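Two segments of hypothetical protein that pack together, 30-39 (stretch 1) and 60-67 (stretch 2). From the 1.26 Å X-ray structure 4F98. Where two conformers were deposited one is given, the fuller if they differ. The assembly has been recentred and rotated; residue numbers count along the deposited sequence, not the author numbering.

Stretch 1, residues 30-39: HRTDNSTRTG
Stretch 2 60-67: LEWGGSTS

Stretch 1 enters as the end of a strand (His30 and Arg31, phi/psi near -149/140) and continues as loop; stretch 2 is strand through Trp62, then loop. The nearest CA pairs, Ser35 CA to Gly64 CA at 4.1 Å, Arg37 CA to Gly63 CA at 4.5 Å and Gly39 CA to Trp62 CA at 5.1 Å, show the chains running antiparallel, and together the two stretches bury 518 Å².

His30 makes no contact. Arg31 points its CB toward stretch 2 (chi1 64°, p; chi2 101°, between wells; chi3 70°, p; chi4 -120°) and meets Glu61 end-on in a two-pronged salt bridge: Arg31 NH2 to Glu61 OE1 is 2.8 Å and Arg31 NH1 to Glu61 OE2 is 2.9 Å, both with N-H...O angles of 164°. Glu61 OE1 accordingly lies at the guanidinium edge, near its plane. Arg31 NH1 also donates to Thr32 O at 2.8 Å, tying the side chain to its own loop. Glu61 reaches across with chi1 72° (p), chi2 177° (t) and chi3 3°.

Thr32 (phi/psi -52/136) and Asp33 (-83/101) stay clear of stretch 2, but Asp33 OD1 accepts from Ser35 N at 3.1 Å and Ser35 OG at 2.9 Å, bracing the turn that follows. Asn34 (-108/20; chi1 -75°, m; chi2 -38°) opens a type I turn ending at Arg37, closed by Arg37 N to Asn34 O at 3.1 Å. Its side chain gives the carboxylate a further donor, Asn34 ND2 to Glu61 OE2 at 2.8 Å and 178°, while Asn34 O also accepts from Gly64 N at 2.9 Å and 172°.

Within the turn, Ser35 (-54/-42; chi1 59°, p) and Thr36 (-84/-9; chi1 66°, p) direct their CB atoms away. Contact at Ser35 comes through its carbonyl: Ser65 OG, on an m rotamer of -72°, donates to Ser35 O at 2.7 Å. Arg37 (-85/150) accepts from Ser65 N through Arg37 O at 2.9 Å and 156°. Gly63 CA lies 3.2 Å from Arg37 O in a CA-H...O contact; an ideal CB on Gly63 would fall 2.2 Å from that Arg37 O, a clash.

Thr38 (-121/144; chi1 58°, p) packs Thr38 CG2 3.6 Å from Ser65 CB. Gly39 adopts a positive phi (78/-167), which favours glycine, and Gly39 O accepts from Gly63 N at 2.8 Å and 162°. A water completes this end, accepting from Gly39 N at 3.0 Å and donating to Gly63 O at 2.9 Å and Ser65 O at 2.8 Å.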

# COMPACT_ATOMS: atom_id res chain seq x y z
N HIS A 30 11.09 -8.85 1.64
CA HIS A 30 10.36 -8.66 2.88
C HIS A 30 9.34 -7.57 2.68
O HIS A 30 9.62 -6.56 2.03
CB HIS A 30 11.30 -8.22 4.02
CG HIS A 30 10.56 -7.81 5.26
ND1 HIS A 30 10.37 -6.50 5.61
CD2 HIS A 30 9.90 -8.55 6.18
CE1 HIS A 30 9.63 -6.45 6.71
NE2 HIS A 30 9.34 -7.68 7.08
N ARG A 31 8.16 -7.76 3.25
CA ARG A 31 7.20 -6.67 3.42
C ARG A 31 6.41 -6.91 4.68
O ARG A 31 6.06 -8.05 5.00
CB ARG A 31 6.32 -6.52 2.16
CG ARG A 31 5.40 -7.70 1.82
CD ARG A 31 4.00 -7.44 2.24
NE ARG A 31 3.34 -6.41 1.43
CZ ARG A 31 2.82 -5.25 1.86
NH1 ARG A 31 2.81 -4.91 3.15
NH2 ARG A 31 2.26 -4.43 0.98
N THR A 32 6.13 -5.86 5.43
CA THR A 32 5.35 -5.93 6.67
C THR A 32 4.03 -6.65 6.42
O THR A 32 3.36 -6.41 5.42
CB THR A 32 5.02 -4.52 7.18
OG1 THR A 32 6.26 -3.78 7.25
CG2 THR A 32 4.32 -4.58 8.55
N ASP A 33 3.65 -7.55 7.32
CA ASP A 33 2.34 -8.19 7.20
C ASP A 33 1.30 -7.24 7.82
O ASP A 33 1.13 -7.16 9.05
CB ASP A 33 2.27 -9.60 7.79
CG ASP A 33 1.02 -10.37 7.32
OD1 ASP A 33 0.11 -9.74 6.72
OD2 ASP A 33 0.91 -11.60 7.55
N ASN A 34 0.61 -6.53 6.94
CA ASN A 34 -0.47 -5.60 7.32
C ASN A 34 -1.85 -6.13 6.96
O ASN A 34 -2.82 -5.38 6.93
CB ASN A 34 -0.22 -4.21 6.72
CG ASN A 34 0.87 -3.45 7.43
OD1 ASN A 34 0.97 -3.54 8.66
ND2 ASN A 34 1.66 -2.69 6.68
N SER A 35 -1.95 -7.45 6.75
CA SER A 35 -3.20 -8.06 6.31
C SER A 35 -4.40 -7.73 7.21
O SER A 35 -5.48 -7.46 6.70
CB SER A 35 -3.03 -9.57 6.24
OG SER A 35 -2.67 -10.09 7.51
N THR A 36 -4.19 -7.74 8.52
CA THR A 36 -5.24 -7.52 9.52
C THR A 36 -5.56 -6.07 9.82
O THR A 36 -6.53 -5.79 10.50
CB THR A 36 -4.87 -8.17 10.90
OG1 THR A 36 -3.74 -7.51 11.48
CG2 THR A 36 -4.57 -9.63 10.75
N ARG A 37 -4.74 -5.16 9.31
CA ARG A 37 -4.87 -3.74 9.61
C ARG A 37 -5.88 -3.06 8.70
O ARG A 37 -6.06 -3.48 7.55
CB ARG A 37 -3.51 -3.03 9.47
CG ARG A 37 -2.36 -3.68 10.24
CD ARG A 37 -2.65 -3.77 11.71
NE ARG A 37 -2.93 -2.45 12.27
N THR A 38 -6.52 -2.02 9.21
CA THR A 38 -7.42 -1.18 8.41
C THR A 38 -6.92 0.25 8.44
O THR A 38 -6.40 0.73 9.47
CB THR A 38 -8.89 -1.17 8.90
OG1 THR A 38 -8.96 -0.75 10.26
CG2 THR A 38 -9.53 -2.55 8.72
N GLY A 39 -7.07 0.94 7.31
CA GLY A 39 -6.65 2.33 7.19
C GLY A 39 -5.15 2.42 6.99
O GLY A 39 -4.47 1.42 6.75
N LEU A 60 4.12 4.52 4.03
CA LEU A 60 2.75 4.27 4.49
C LEU A 60 1.96 3.57 3.42
O LEU A 60 2.19 3.77 2.22
CB LEU A 60 2.05 5.59 4.80
CG LEU A 60 2.67 6.45 5.90
CD1 LEU A 60 2.01 7.83 5.88
CD2 LEU A 60 2.57 5.75 7.27
N GLU A 61 1.01 2.74 3.85
CA GLU A 61 0.09 2.07 2.94
C GLU A 61 -1.24 1.86 3.63
O GLU A 61 -1.36 2.04 4.84
CB GLU A 61 0.67 0.75 2.48
CG GLU A 61 0.69 -0.33 3.56
CD GLU A 61 1.22 -1.68 3.07
OE1 GLU A 61 1.63 -1.81 1.90
OE2 GLU A 61 1.23 -2.64 3.87
N TRP A 62 -2.23 1.46 2.86
CA TRP A 62 -3.51 1.07 3.43
C TRP A 62 -3.44 -0.41 3.84
O TRP A 62 -2.91 -1.24 3.11
CB TRP A 62 -4.63 1.28 2.44
CG TRP A 62 -4.89 2.72 2.17
CD1 TRP A 62 -4.08 3.60 1.51
CD2 TRP A 62 -6.03 3.48 2.59
NE1 TRP A 62 -4.66 4.83 1.45
CE2 TRP A 62 -5.85 4.80 2.12
CE3 TRP A 62 -7.20 3.18 3.31
CZ2 TRP A 62 -6.78 5.82 2.34
CZ3 TRP A 62 -8.13 4.20 3.53
CH2 TRP A 62 -7.91 5.50 3.05
N GLY A 63 -3.95 -0.71 5.03
CA GLY A 63 -3.97 -2.07 5.53
C GLY A 63 -4.80 -2.99 4.66
O GLY A 63 -5.60 -2.55 3.83
N GLY A 64 -4.59 -4.28 4.85
CA GLY A 64 -5.20 -5.28 4.02
C GLY A 64 -6.65 -5.60 4.30
O GLY A 64 -7.23 -6.35 3.53
N SER A 65 -7.23 -5.03 5.35
CA SER A 65 -8.61 -5.33 5.75
C SER A 65 -9.56 -4.15 5.54
O SER A 65 -9.17 -3.01 5.50
CB SER A 65 -8.64 -5.75 7.21
OG SER A 65 -8.08 -7.04 7.37
N THR A 66 -10.84 -4.49 5.39
CA THR A 66 -11.93 -3.53 5.45
C THR A 66 -12.51 -3.57 6.88
O THR A 66 -12.13 -4.44 7.69
CB THR A 66 -13.01 -3.87 4.39
OG1 THR A 66 -13.40 -5.22 4.55
CG2 THR A 66 -12.48 -3.72 2.98
N SER A 67 -13.38 -2.62 7.18
CA SER A 67 -14.02 -2.50 8.49
C SER A 67 -15.24 -3.42 8.56
O SER A 67 -15.77 -3.86 7.53
CB SER A 67 -14.45 -1.06 8.73
OG SER A 67 -13.37 -0.18 8.56
O HOH W 1 -7.55 -0.77 4.94